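Local coordinates for CurF (Lyngbya majuscula, PDB 2Q35), which probably decarboxylates an intermediate of polyketide chain beta-branching, acting as the crotonase-family ECH2 domain of a larger biosynthetic protein, at residues K19-R24 against T54-Y59; Q98-G103 against Q119-A124; G105-L110 against S139-E144; Y130-V135 against S237-E242. The protein carries 1 engineered substitution. One frame throughout, in Å; residues are numbered along the deposited sequence.

Contact 1: residues K19-R24 against T54-Y59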
loop_
_atom_site.group_PDB
_atom_site.type_symbol
_atom_site.label_atom_id
_atom_site.label_comp_id
_atom_site.label_asym_id
_atom_site.label_seq_id
_atom_site.Cartn_x
_atom_site.Cartn_y
_atom_site.Cartn_z
ATOM N N LYS A 19 8.055 26.009 19.034
ATOM C CA LYS A 19 9.319 26.233 19.728
ATOM C C LYS A 19 9.076 26.370 21.229
ATOM O O LYS A 19 9.238 27.435 21.814
ATOM C CB LYS A 19 10.061 27.440 19.129
ATOM C CG LYS A 19 11.486 27.635 19.670
ATOM C CD LYS A 19 12.148 28.850 19.049
ATOM C CE LYS A 19 13.575 28.995 19.555
ATOM N NZ LYS A 19 14.275 30.136 18.913
ATOM N N ASP A 20 8.655 25.270 21.844
ATOM C CA ASP A 20 8.618 25.196 23.295
ATOM C C ASP A 20 9.868 24.456 23.718
ATOM O O ASP A 20 9.854 23.244 23.958
ATOM C CB ASP A 20 7.365 24.474 23.798
ATOM C CG ASP A 20 7.235 24.506 25.318
ATOM O OD1 ASP A 20 7.976 25.264 25.974
ATOM O OD2 ASP A 20 6.392 23.768 25.858
ATOM N N GLU A 21 10.964 25.202 23.817
ATOM C CA GLU A 21 12.236 24.621 24.192
ATOM C C GLU A 21 12.177 23.925 25.553
ATOM O O GLU A 21 12.798 22.888 25.725
ATOM C CB GLU A 21 13.343 25.682 24.181
ATOM C CG GLU A 21 13.448 26.413 22.858
ATOM C CD GLU A 21 14.681 27.274 22.774
ATOM O OE1 GLU A 21 14.553 28.496 22.988
ATOM O OE2 GLU A 21 15.774 26.723 22.509
ATOM N N SER A 22 11.411 24.470 26.497
ATOM C CA SER A 22 11.323 23.870 27.835
ATOM C C SER A 22 10.756 22.438 27.850
ATOM O O SER A 22 11.107 21.642 28.717
ATOM C CB SER A 22 10.570 24.790 28.812
ATOM O OG SER A 22 9.410 25.360 28.214
ATOM N N SER A 23 9.915 22.092 26.875
ATOM C CA SER A 23 9.336 20.754 26.827
ATOM C C SER A 23 9.821 19.960 25.614
ATOM O O SER A 23 9.357 18.836 25.378
ATOM C CB SER A 23 7.808 20.840 26.762
ATOM O OG SER A 23 7.387 21.266 25.474
ATOM N N ARG A 24 10.735 20.565 24.853
ATOM C CA ARG A 24 11.221 19.999 23.590
ATOM C C ARG A 24 10.040 19.706 22.675
ATOM O O ARG A 24 9.888 18.584 22.170
ATOM C CB ARG A 24 12.010 18.720 23.844
ATOM C CG ARG A 24 13.319 18.956 24.589
ATOM C CD ARG A 24 13.692 17.775 25.466
ATOM N NE ARG A 24 12.663 17.424 26.458
ATOM C CZ ARG A 24 12.204 18.211 27.439
ATOM N NH1 ARG A 24 12.645 19.454 27.606
ATOM N NH2 ARG A 24 11.271 17.748 28.262
ATOM N N THR A 54 6.191 22.889 11.475
ATOM C CA THR A 54 7.577 22.479 11.745
ATOM C C THR A 54 7.928 22.742 13.215
ATOM O O THR A 54 7.171 23.400 13.951
ATOM C CB THR A 54 8.551 23.151 10.750
ATOM O OG1 THR A 54 9.790 22.422 10.713
ATOM C CG2 THR A 54 8.818 24.626 11.105
ATOM N N GLY A 55 9.077 22.210 13.625
ATOM C CA GLY A 55 9.622 22.404 14.975
ATOM C C GLY A 55 10.765 23.410 15.043
ATOM O O GLY A 55 10.850 24.356 14.243
ATOM N N TYR A 56 11.657 23.183 16.007
ATOM C CA TYR A 56 12.835 24.015 16.198
ATOM C C TYR A 56 13.983 23.076 16.534
ATOM O O TYR A 56 13.795 22.036 17.207
ATOM C CB TYR A 56 12.614 24.949 17.390
ATOM C CG TYR A 56 12.839 24.265 18.725
ATOM C CD1 TYR A 56 11.816 23.531 19.338
ATOM C CD2 TYR A 56 14.082 24.321 19.358
ATOM C CE1 TYR A 56 12.028 22.864 20.554
ATOM C CE2 TYR A 56 14.298 23.660 20.575
ATOM C CZ TYR A 56 13.264 22.942 21.163
ATOM O OH TYR A 56 13.476 22.305 22.371
ATOM N N GLY A 57 15.183 23.457 16.110
ATOM C CA GLY A 57 16.371 22.704 16.507
ATOM C C GLY A 57 16.212 21.226 16.199
ATOM O O GLY A 57 15.863 20.851 15.072
ATOM N N ASN A 58 16.448 20.407 17.217
ATOM C CA ASN A 58 16.508 18.951 17.074
ATOM C C ASN A 58 15.162 18.245 17.202
ATOM O O ASN A 58 15.129 17.015 17.128
ATOM C CB ASN A 58 17.452 18.361 18.121
ATOM C CG ASN A 58 18.915 18.639 17.814
ATOM O OD1 ASN A 58 19.302 18.766 16.651
ATOM N ND2 ASN A 58 19.726 18.731 18.854
ATOM N N TYR A 59 14.090 19.013 17.414
ATOM C CA TYR A 59 12.780 18.447 17.766
ATOM C C TYR A 59 11.663 18.926 16.866
ATOM O O TYR A 59 11.471 20.141 16.674
ATOM C CB TYR A 59 12.409 18.796 19.208
ATOM C CG TYR A 59 13.377 18.249 20.203
ATOM C CD1 TYR A 59 13.286 16.933 20.624
ATOM C CD2 TYR A 59 14.410 19.043 20.687
ATOM C CE1 TYR A 59 14.213 16.412 21.536
ATOM C CE2 TYR A 59 15.337 18.543 21.597
ATOM C CZ TYR A 59 15.234 17.227 22.004
ATOM O OH TYR A 59 16.145 16.752 22.920
#
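The ring of Y56 lies beneath the stem of E21, whose CG sits over one face, 4.1 Å from the ring centroid, in a CH-pi contact. The two side chains run at a slant to each other, and the carboxylate plane stands 72° from the ring. At the far end, Y56 OH comes within 3.2 Å of E21 CA, while R24 CA lies at the ring edge. K19 crosses the base of the same tyrosine at about a right angle: K19 CG is 3.7 Å from Y56 CB, and the extended chain then carries the ammonium away.

A second CH-pi contact joins R24 to Y59. R24 CB lies 3.7 Å above the centre of the Y59 ring, and the arginine, bent at chi2 and chi3, runs alongside the tyrosine until R24 CD is 3.7 Å from Y59 OH. The guanidinium turns back, and R24 NH1 donates to S22 O at 2.9 Å from above the carbonyl plane. An alanine at Y59 would probably leave the R24 stem without its aromatic floor and H100 without its edge-to-face partner.

Each loop is braced internally. D20 accepts bonds from S22 OG and S23 OG and is also bonded to S28 OG. Y56 to Y59 form a type II' turn, in which G57 takes the positive phi (53°) that glycine tolerates easily. These loops follow strands 13-18 and 50-54, parallel neighbours in the large crotonase sheet. With charged groups at their ends, the aliphatic stems of E21 and R24 gain apolar cover from aromatic faces while remaining compatible with the surface.

Contact 2: residues Q98-G103 against Q119-A124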
loop_
_atom_site.group_PDB
_atom_site.type_symbol
_atom_site.label_atom_id
_atom_site.label_comp_id
_atom_site.label_asym_id
_atom_site.label_seq_id
_atom_site.Cartn_x
_atom_site.Cartn_y
_atom_site.Cartn_z
ATOM N N GLN A 98 11.783 18.282 10.850
ATOM C CA GLN A 98 13.248 18.509 10.750
ATOM C C GLN A 98 14.005 17.909 11.932
ATOM O O GLN A 98 15.249 17.826 11.917
ATOM C CB GLN A 98 13.540 20.015 10.599
ATOM C CG GLN A 98 13.770 20.839 11.892
ATOM C CD GLN A 98 12.692 20.690 12.963
ATOM O OE1 GLN A 98 11.494 20.496 12.671
ATOM N NE2 GLN A 98 13.116 20.760 14.221
ATOM N N GLY A 99 13.257 17.586 12.978
ATOM C CA GLY A 99 13.756 16.989 14.213
ATOM C C GLY A 99 13.033 15.714 14.615
ATOM O O GLY A 99 12.279 15.129 13.830
ATOM N N HIS A 100 13.292 15.263 15.838
ATOM C CA HIS A 100 12.786 13.984 16.283
ATOM C C HIS A 100 11.270 14.105 16.433
ATOM O O HIS A 100 10.746 15.194 16.700
ATOM C CB HIS A 100 13.332 13.651 17.662
ATOM C CG HIS A 100 14.824 13.730 17.767
ATOM N ND1 HIS A 100 15.666 12.967 16.989
ATOM C CD2 HIS A 100 15.617 14.437 18.603
ATOM C CE1 HIS A 100 16.922 13.221 17.324
ATOM N NE2 HIS A 100 16.920 14.121 18.292
ATOM N N SER A 101 10.599 12.967 16.300
ATOM C CA SER A 101 9.149 12.900 16.604
ATOM C C SER A 101 8.839 11.614 17.353
ATOM O O SER A 101 9.065 10.514 16.825
ATOM C CB SER A 101 8.356 12.929 15.296
ATOM O OG SER A 101 8.708 14.027 14.480
ATOM N N PHE A 102 8.302 11.748 18.577
ATOM C CA PHE A 102 8.063 10.602 19.444
ATOM C C PHE A 102 6.580 10.490 19.797
ATOM O O PHE A 102 5.963 11.486 20.187
ATOM C CB PHE A 102 8.820 10.754 20.759
ATOM C CG PHE A 102 10.317 10.878 20.599
ATOM C CD1 PHE A 102 10.941 12.083 20.867
ATOM C CD2 PHE A 102 11.079 9.792 20.214
ATOM C CE1 PHE A 102 12.321 12.229 20.736
ATOM C CE2 PHE A 102 12.470 9.920 20.093
ATOM C CZ PHE A 102 13.082 11.153 20.351
ATOM N N GLY A 103 6.042 9.279 19.683
ATOM C CA GLY A 103 4.684 8.955 20.152
ATOM C C GLY A 103 3.634 9.798 19.458
ATOM O O GLY A 103 3.593 9.849 18.222
ATOM N N GLN A 119 16.968 12.810 7.858
ATOM C CA GLN A 119 17.801 11.625 7.833
ATOM C C GLN A 119 18.416 11.307 9.183
ATOM O O GLN A 119 18.546 10.144 9.540
ATOM C CB GLN A 119 18.948 11.815 6.838
ATOM C CG GLN A 119 18.567 11.773 5.384
ATOM C CD GLN A 119 19.722 12.225 4.453
ATOM O OE1 GLN A 119 19.572 12.248 3.223
ATOM N NE2 GLN A 119 20.856 12.597 5.040
ATOM N N GLU A 120 18.789 12.348 9.922
ATOM C CA GLU A 120 19.585 12.206 11.148
ATOM C C GLU A 120 18.745 12.043 12.411
ATOM O O GLU A 120 19.250 11.598 13.447
ATOM C CB GLU A 120 20.505 13.424 11.326
ATOM C CG GLU A 120 21.575 13.605 10.243
ATOM C CD GLU A 120 21.067 14.321 8.992
ATOM O OE1 GLU A 120 19.874 14.710 8.948
ATOM O OE2 GLU A 120 21.879 14.486 8.044
ATOM N N SER A 121 17.471 12.407 12.322
ATOM C CA SER A 121 16.606 12.437 13.504
ATOM C C SER A 121 15.980 11.087 13.747
ATOM O O SER A 121 16.024 10.205 12.882
ATOM C CB SER A 121 15.554 13.523 13.335
ATOM O OG SER A 121 16.200 14.778 13.168
ATOM N N VAL A 122 15.372 10.941 14.922
ATOM C CA VAL A 122 14.821 9.694 15.376
ATOM C C VAL A 122 13.292 9.811 15.429
ATOM O O VAL A 122 12.778 10.866 15.778
ATOM C CB VAL A 122 15.500 9.323 16.747
ATOM C CG1 VAL A 122 14.583 8.721 17.730
ATOM C CG2 VAL A 122 16.747 8.459 16.460
ATOM N N TYR A 123 12.620 8.726 15.055
ATOM C CA TYR A 123 11.133 8.662 14.998
ATOM C C TYR A 123 10.652 7.386 15.681
ATOM O O TYR A 123 11.208 6.314 15.480
ATOM C CB TYR A 123 10.668 8.720 13.524
ATOM C CG TYR A 123 11.185 9.975 12.858
ATOM C CD1 TYR A 123 10.534 11.190 13.020
ATOM C CD2 TYR A 123 12.410 9.963 12.173
ATOM C CE1 TYR A 123 11.031 12.366 12.466
ATOM C CE2 TYR A 123 12.916 11.122 11.628
ATOM C CZ TYR A 123 12.243 12.313 11.782
ATOM O OH TYR A 123 12.732 13.487 11.266
ATOM N N ALA A 124 9.579 7.475 16.479
ATOM C CA ALA A 124 9.131 6.281 17.198
ATOM C C ALA A 124 7.640 6.396 17.513
ATOM O O ALA A 124 7.176 7.486 17.822
ATOM C CB ALA A 124 9.878 6.112 18.504
#
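With CG anti to the carbonyl carbon (chi1 -53°) and the imidazole turned by chi2 of -59°, H100 points ND1 at the backbone of V122, and V122 N lies in the plane of the imidazole. V122 N donates to H100 ND1 at 2.9 Å and a fairly straight 160°, so a side chain takes the place of a carbonyl at the start of the strand pairing. An alanine at H100 would probably leave V122 N without this acceptor.

Beyond the histidine the backbones take over. V122 O receives S101 N at 3.1 Å, S101 O receives A124 N at 3.1 Å, and A124 O receives G103 N at 2.8 Å. This is the parallel ladder of strands 100-102 and 122-124 in the small sheet of the crotonase fold, with 161-162 added antiparallel beyond 122-124. G103 ends the ladder at a positive phi, easy for glycine, and is the N-cap of helix 104-110; in crotonases the start of this helix commonly supplies a peptide N-H to the oxyanion hole.

On one side of the sheet, F102 CE2 touches V122 CG1 at 3.4 Å. F102 CD2, at the ring edge, lies 4.2 Å from the small A124 CB. On the other side, S101 OG meets the edge of the Y123 ring at Y123 CE1, 3.5 Å away. The hydroxyl of Y123 is held by M97 O and S118 N, and S121 OG is bonded to S118 OG.

Contact 3: residues G105-L110 against S139-E144; sequences GLLLGL and SLILRE
L110 and L142 meet methyl to methyl, crossing at about a right angle, with L110 CD1 only 3.5 Å from L142 CD1, closer than two methyls normally settle. The same methyl, L142 CD1, is touched by L107 CD1 at 3.8 Å, so it rests against two leucines one helical turn apart. L107 CD1 also reaches I141 CB at 3.9 Å. I141 completes the group: with I141 CG2 anti to its backbone N, this methyl lies 3.7 Å from L110 CB. Branched aliphatic residues suit the place because several methyls can share one small junction.

Away from this knot the helices diverge. The axes of 105-110 and 139-144 are 10.4 Å apart at their closest and inclined by 59°, so side chains, not backbones, fill the gap. L106 stays farther off, but it, L107 and L142 all touch T125, which lies beside the junction. Farther round helix 138-146 the character becomes polar: S139 OG is hydrogen-bonded to H206 of the second subunit, and R143 NH1 to the carbonyl oxygen of L207 there.

Thus helix 138-146 turns aliphatic residues to the buried helix 104-110 and polar ones to its neighbour in the trimer. No hydrogen bond links 105-110 with 139-144, though K145 NZ, next along the same helix, bonds L110 O at the end of helix 104-110; between the two segments the join depends on the fit of hydrocarbon surfaces.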
loop_
_atom_site.group_PDB
_atom_site.type_symbol
_atom_site.label_atom_id
_atom_site.label_comp_id
_atom_site.label_asym_id
_atom_site.label_seq_id
_atom_site.Cartn_x
_atom_site.Cartn_y
_atom_site.Cartn_z
ATOM N N GLY A 105 3.775 12.778 19.028
ATOM C CA GLY A 105 4.477 13.754 18.187
ATOM C C GLY A 105 4.712 13.242 16.770
ATOM O O GLY A 105 4.712 14.018 15.811
ATOM N N LEU A 106 4.927 11.938 16.628
ATOM C CA LEU A 106 5.040 11.356 15.287
ATOM C C LEU A 106 3.648 11.383 14.650
ATOM O O LEU A 106 3.511 11.721 13.481
ATOM C CB LEU A 106 5.599 9.922 15.327
ATOM C CG LEU A 106 5.607 9.159 14.008
ATOM C CD1 LEU A 106 6.459 9.899 12.972
ATOM C CD2 LEU A 106 6.087 7.685 14.187
ATOM N N LEU A 107 2.620 11.016 15.414
ATOM C CA LEU A 107 1.256 11.049 14.853
ATOM C C LEU A 107 0.836 12.435 14.423
ATOM O O LEU A 107 0.204 12.588 13.383
ATOM C CB LEU A 107 0.232 10.449 15.822
ATOM C CG LEU A 107 0.114 8.916 15.726
ATOM C CD1 LEU A 107 -0.528 8.532 14.378
ATOM C CD2 LEU A 107 1.442 8.174 15.922
ATOM N N LEU A 108 1.218 13.453 15.203
ATOM C CA LEU A 108 0.925 14.838 14.864
ATOM C C LEU A 108 1.378 15.157 13.456
ATOM O O LEU A 108 0.646 15.755 12.662
ATOM C CB LEU A 108 1.641 15.776 15.828
ATOM C CG LEU A 108 1.283 17.261 15.629
ATOM C CD1 LEU A 108 -0.151 17.539 16.099
ATOM C CD2 LEU A 108 2.246 18.166 16.373
ATOM N N GLY A 109 2.619 14.769 13.125
ATOM C CA GLY A 109 3.050 14.987 11.758
ATOM C C GLY A 109 2.315 14.134 10.749
ATOM O O GLY A 109 2.015 14.592 9.639
ATOM N N LEU A 110 2.048 12.878 11.091
ATOM C CA LEU A 110 1.446 11.959 10.133
ATOM C C LEU A 110 -0.030 12.267 9.846
ATOM O O LEU A 110 -0.586 11.724 8.878
ATOM C CB LEU A 110 1.614 10.492 10.575
ATOM C CG LEU A 110 3.041 9.955 10.542
ATOM C CD1 LEU A 110 3.046 8.538 11.116
ATOM C CD2 LEU A 110 3.570 9.934 9.129
ATOM N N SER A 139 -2.723 2.967 14.591
ATOM C CA SER A 139 -2.684 1.887 13.617
ATOM C C SER A 139 -3.342 2.315 12.298
ATOM O O SER A 139 -2.824 2.035 11.217
ATOM C CB SER A 139 -3.284 0.602 14.188
ATOM O OG SER A 139 -4.698 0.619 14.243
ATOM N N LEU A 140 -4.468 3.026 12.387
ATOM C CA LEU A 140 -5.125 3.508 11.183
ATOM C C LEU A 140 -4.168 4.367 10.361
ATOM O O LEU A 140 -3.941 4.116 9.172
ATOM C CB LEU A 140 -6.379 4.325 11.534
ATOM C CG LEU A 140 -7.148 4.940 10.351
ATOM C CD1 LEU A 140 -7.840 3.867 9.526
ATOM C CD2 LEU A 140 -8.176 5.962 10.826
ATOM N N ILE A 141 -3.615 5.379 11.010
ATOM C CA ILE A 141 -2.799 6.373 10.310
ATOM C C ILE A 141 -1.463 5.773 9.851
ATOM O O ILE A 141 -1.065 5.974 8.698
ATOM C CB ILE A 141 -2.628 7.639 11.168
ATOM C CG1 ILE A 141 -3.964 8.382 11.307
ATOM C CG2 ILE A 141 -1.607 8.593 10.547
ATOM C CD1 ILE A 141 -4.519 9.040 9.979
ATOM N N LEU A 142 -0.786 5.010 10.710
ATOM C CA LEU A 142 0.497 4.439 10.260
ATOM C C LEU A 142 0.362 3.454 9.111
ATOM O O LEU A 142 1.184 3.461 8.190
ATOM C CB LEU A 142 1.237 3.784 11.423
ATOM C CG LEU A 142 2.313 4.716 11.974
ATOM C CD1 LEU A 142 1.717 5.831 12.848
ATOM C CD2 LEU A 142 3.366 3.891 12.716
ATOM N N ARG A 143 -0.657 2.603 9.149
ATOM C CA ARG A 143 -0.849 1.639 8.070
ATOM C C ARG A 143 -1.170 2.354 6.768
ATOM O O ARG A 143 -0.658 1.980 5.714
ATOM C CB ARG A 143 -1.913 0.589 8.420
ATOM C CG ARG A 143 -1.458 -0.266 9.581
ATOM C CD ARG A 143 -2.097 -1.627 9.643
ATOM N NE ARG A 143 -3.386 -1.611 10.322
ATOM C CZ ARG A 143 -3.992 -2.712 10.767
ATOM N NH1 ARG A 143 -3.414 -3.894 10.610
ATOM N NH2 ARG A 143 -5.174 -2.633 11.365
ATOM N N GLU A 144 -1.996 3.395 6.844
ATOM C CA GLU A 144 -2.343 4.157 5.649
ATOM C C GLU A 144 -1.125 4.847 5.058
ATOM O O GLU A 144 -0.922 4.799 3.849
ATOM C CB GLU A 144 -3.474 5.161 5.932
ATOM C CG GLU A 144 -3.780 6.131 4.775
ATOM C CD GLU A 144 -4.597 5.503 3.643
ATOM O OE1 GLU A 144 -4.946 4.298 3.717
ATOM O OE2 GLU A 144 -4.887 6.235 2.661
#

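Contact 4: residues Y130-V135 against S237-E242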
loop_
_atom_site.group_PDB
_atom_site.type_symbol
_atom_site.label_atom_id
_atom_site.label_comp_id
_atom_site.label_asym_id
_atom_site.label_seq_id
_atom_site.Cartn_x
_atom_site.Cartn_y
_atom_site.Cartn_z
ATOM N N TYR A 130 7.019 1.675 26.540
ATOM C CA TYR A 130 6.542 1.803 27.919
ATOM C C TYR A 130 5.709 0.612 28.356
ATOM O O TYR A 130 5.496 0.425 29.544
ATOM C CB TYR A 130 5.669 3.039 28.087
ATOM C CG TYR A 130 6.335 4.341 27.732
ATOM C CD1 TYR A 130 7.470 4.771 28.415
ATOM C CD2 TYR A 130 5.819 5.148 26.722
ATOM C CE1 TYR A 130 8.075 5.972 28.101
ATOM C CE2 TYR A 130 6.415 6.368 26.395
ATOM C CZ TYR A 130 7.546 6.766 27.089
ATOM O OH TYR A 130 8.136 7.978 26.768
ATOM N N GLY A 131 5.198 -0.150 27.390
ATOM C CA GLY A 131 4.534 -1.416 27.687
ATOM C C GLY A 131 3.040 -1.410 27.456
ATOM O O GLY A 131 2.373 -2.383 27.818
ATOM N N PHE A 132 2.516 -0.331 26.860
ATOM C CA PHE A 132 1.056 -0.224 26.649
ATOM C C PHE A 132 0.737 0.078 25.187
ATOM O O PHE A 132 1.632 0.371 24.382
ATOM C CB PHE A 132 0.403 0.794 27.599
ATOM C CG PHE A 132 1.025 2.159 27.556
ATOM C CD1 PHE A 132 0.793 3.010 26.490
ATOM C CD2 PHE A 132 1.851 2.593 28.589
ATOM C CE1 PHE A 132 1.375 4.276 26.442
ATOM C CE2 PHE A 132 2.440 3.863 28.541
ATOM C CZ PHE A 132 2.198 4.694 27.483
ATOM N N THR A 133 -0.533 -0.067 24.828
ATOM C CA THR A 133 -0.947 0.029 23.417
ATOM C C THR A 133 -1.197 1.484 23.000
ATOM O O THR A 133 -1.350 2.358 23.862
ATOM C CB THR A 133 -2.209 -0.816 23.165
ATOM O OG1 THR A 133 -3.225 -0.397 24.083
ATOM C CG2 THR A 133 -1.921 -2.304 23.422
ATOM N N PRO A 134 -1.180 1.768 21.684
ATOM C CA PRO A 134 -1.272 3.163 21.191
ATOM C C PRO A 134 -2.595 3.886 21.451
ATOM O O PRO A 134 -3.601 3.268 21.823
ATOM C CB PRO A 134 -1.066 3.023 19.668
ATOM C CG PRO A 134 -0.371 1.705 19.505
ATOM C CD PRO A 134 -0.921 0.806 20.587
ATOM N N VAL A 135 -2.549 5.205 21.287
ATOM C CA VAL A 135 -3.720 6.072 21.204
ATOM C C VAL A 135 -3.582 6.972 19.983
ATOM O O VAL A 135 -2.496 7.098 19.393
ATOM C CB VAL A 135 -3.904 6.956 22.481
ATOM C CG1 VAL A 135 -4.213 6.084 23.657
ATOM C CG2 VAL A 135 -2.638 7.768 22.758
ATOM N N SER A 237 6.522 1.382 36.740
ATOM C CA SER A 237 7.959 1.092 36.815
ATOM C C SER A 237 8.648 1.159 35.448
ATOM O O SER A 237 9.789 1.640 35.327
ATOM C CB SER A 237 8.197 -0.277 37.477
ATOM O OG SER A 237 9.576 -0.631 37.454
ATOM N N ARG A 238 7.960 0.678 34.414
ATOM C CA ARG A 238 8.493 0.752 33.058
ATOM C C ARG A 238 8.679 2.212 32.642
ATOM O O ARG A 238 9.714 2.566 32.060
ATOM C CB ARG A 238 7.587 -0.013 32.068
ATOM C CG ARG A 238 7.647 -1.523 32.235
ATOM C CD ARG A 238 6.713 -2.203 31.269
ATOM N NE ARG A 238 7.073 -3.590 30.990
ATOM C CZ ARG A 238 7.635 -4.022 29.848
ATOM N NH1 ARG A 238 7.890 -3.183 28.851
ATOM N NH2 ARG A 238 7.894 -5.304 29.707
ATOM N N ILE A 239 7.697 3.063 32.969
ATOM C CA ILE A 239 7.793 4.483 32.630
ATOM C C ILE A 239 8.951 5.098 33.416
ATOM O O ILE A 239 9.765 5.830 32.847
ATOM C CB ILE A 239 6.484 5.259 32.877
ATOM C CG1 ILE A 239 5.373 4.672 31.985
ATOM C CG2 ILE A 239 6.688 6.765 32.587
ATOM C CD1 ILE A 239 3.960 5.034 32.426
ATOM N N GLN A 240 9.028 4.780 34.709
ATOM C CA GLN A 240 10.140 5.268 35.549
ATOM C C GLN A 240 11.499 4.990 34.913
ATOM O O GLN A 240 12.382 5.852 34.929
ATOM C CB GLN A 240 10.111 4.646 36.947
ATOM C CG GLN A 240 11.316 5.089 37.817
ATOM C CD GLN A 240 11.220 4.610 39.256
ATOM O OE1 GLN A 240 10.136 4.602 39.853
ATOM N NE2 GLN A 240 12.354 4.199 39.822
ATOM N N GLN A 241 11.663 3.800 34.341
ATOM C CA GLN A 241 12.978 3.420 33.816
ATOM C C GLN A 241 13.305 4.063 32.473
ATOM O O GLN A 241 14.434 3.948 32.006
ATOM C CB GLN A 241 13.140 1.898 33.776
ATOM C CG GLN A 241 13.090 1.272 35.167
ATOM C CD GLN A 241 14.067 1.922 36.156
ATOM O OE1 GLN A 241 13.728 2.155 37.324
ATOM N NE2 GLN A 241 15.283 2.224 35.685
ATOM N N GLU A 242 12.343 4.776 31.871
ATOM C CA GLU A 242 12.627 5.493 30.616
ATOM C C GLU A 242 13.082 6.956 30.798
ATOM O O GLU A 242 13.424 7.622 29.812
ATOM C CB GLU A 242 11.435 5.423 29.659
ATOM C CG GLU A 242 11.055 3.996 29.209
ATOM C CD GLU A 242 12.182 3.274 28.474
ATOM O OE1 GLU A 242 12.709 3.837 27.490
ATOM O OE2 GLU A 242 12.532 2.136 28.872
#
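Apolar contact is carried by Y130, which lies against two side chains of 237-242. Y130 CE1 is 3.7 Å from E242 CG, and Y130 CD1 is 4.1 Å from I239 CG1, the tyrosine and isoleucine crossing at about a right angle. In E242, CG anti to the carbonyl carbon (chi1 -62°) is set beside Y130 CE1, and the methylenes, not the carboxylate, do the touching. The edge of the F132 ring adds a looser approach, F132 CE2 to I239 CD1 at 4.3 Å.

Contacts around the backbone belong to R238. Its extended stem passes Y130 O, with R238 CB at 3.3 Å and R238 CD at 3.4 Å; this buried carbonyl has no hydrogen-bond partner in the model. G131 follows helix 127-130 with a positive phi of 110°, and any CB there would clash with R238 CD.

Polar bonds lead to the second subunit, where R238 NH2 is bonded to K194 O and G131 O to S199 OG. The side chain of F132 is about 4 Å from a bound glycerol, probably from the crystallisation liquor.

The C-terminal helix 235-240 is thereby fixed to the loop after helix 127-130 by hydrocarbon contact, with arginine suited to both tasks: its stem packs within the chain while its guanidinium bonds across the trimer interface.

Contact 1 is the surface member, where charged residues lend their stems to tyrosines; contacts 2, 3 and 4 are buried but differ in chemistry. Contact 2 depends mainly on strand hydrogen bonds, contact 3 mainly on aliphatic side chains, and contact 4 on mixed aromatic and aliphatic packing beside an unpartnered carbonyl. Contacts 1 and 2 touch directly, N58 O lying 2.8 Å from H100 N. Contact 2 leads into contact 3, since strand 100-102 is followed by helix 104-110 and L106 packs on S101. Contacts 3 and 4 adjoin in sequence, and both reach the second subunit; the centre of contact 3 is about 7 Å, and that of contact 4 about 19 Å, from the centre of the chain.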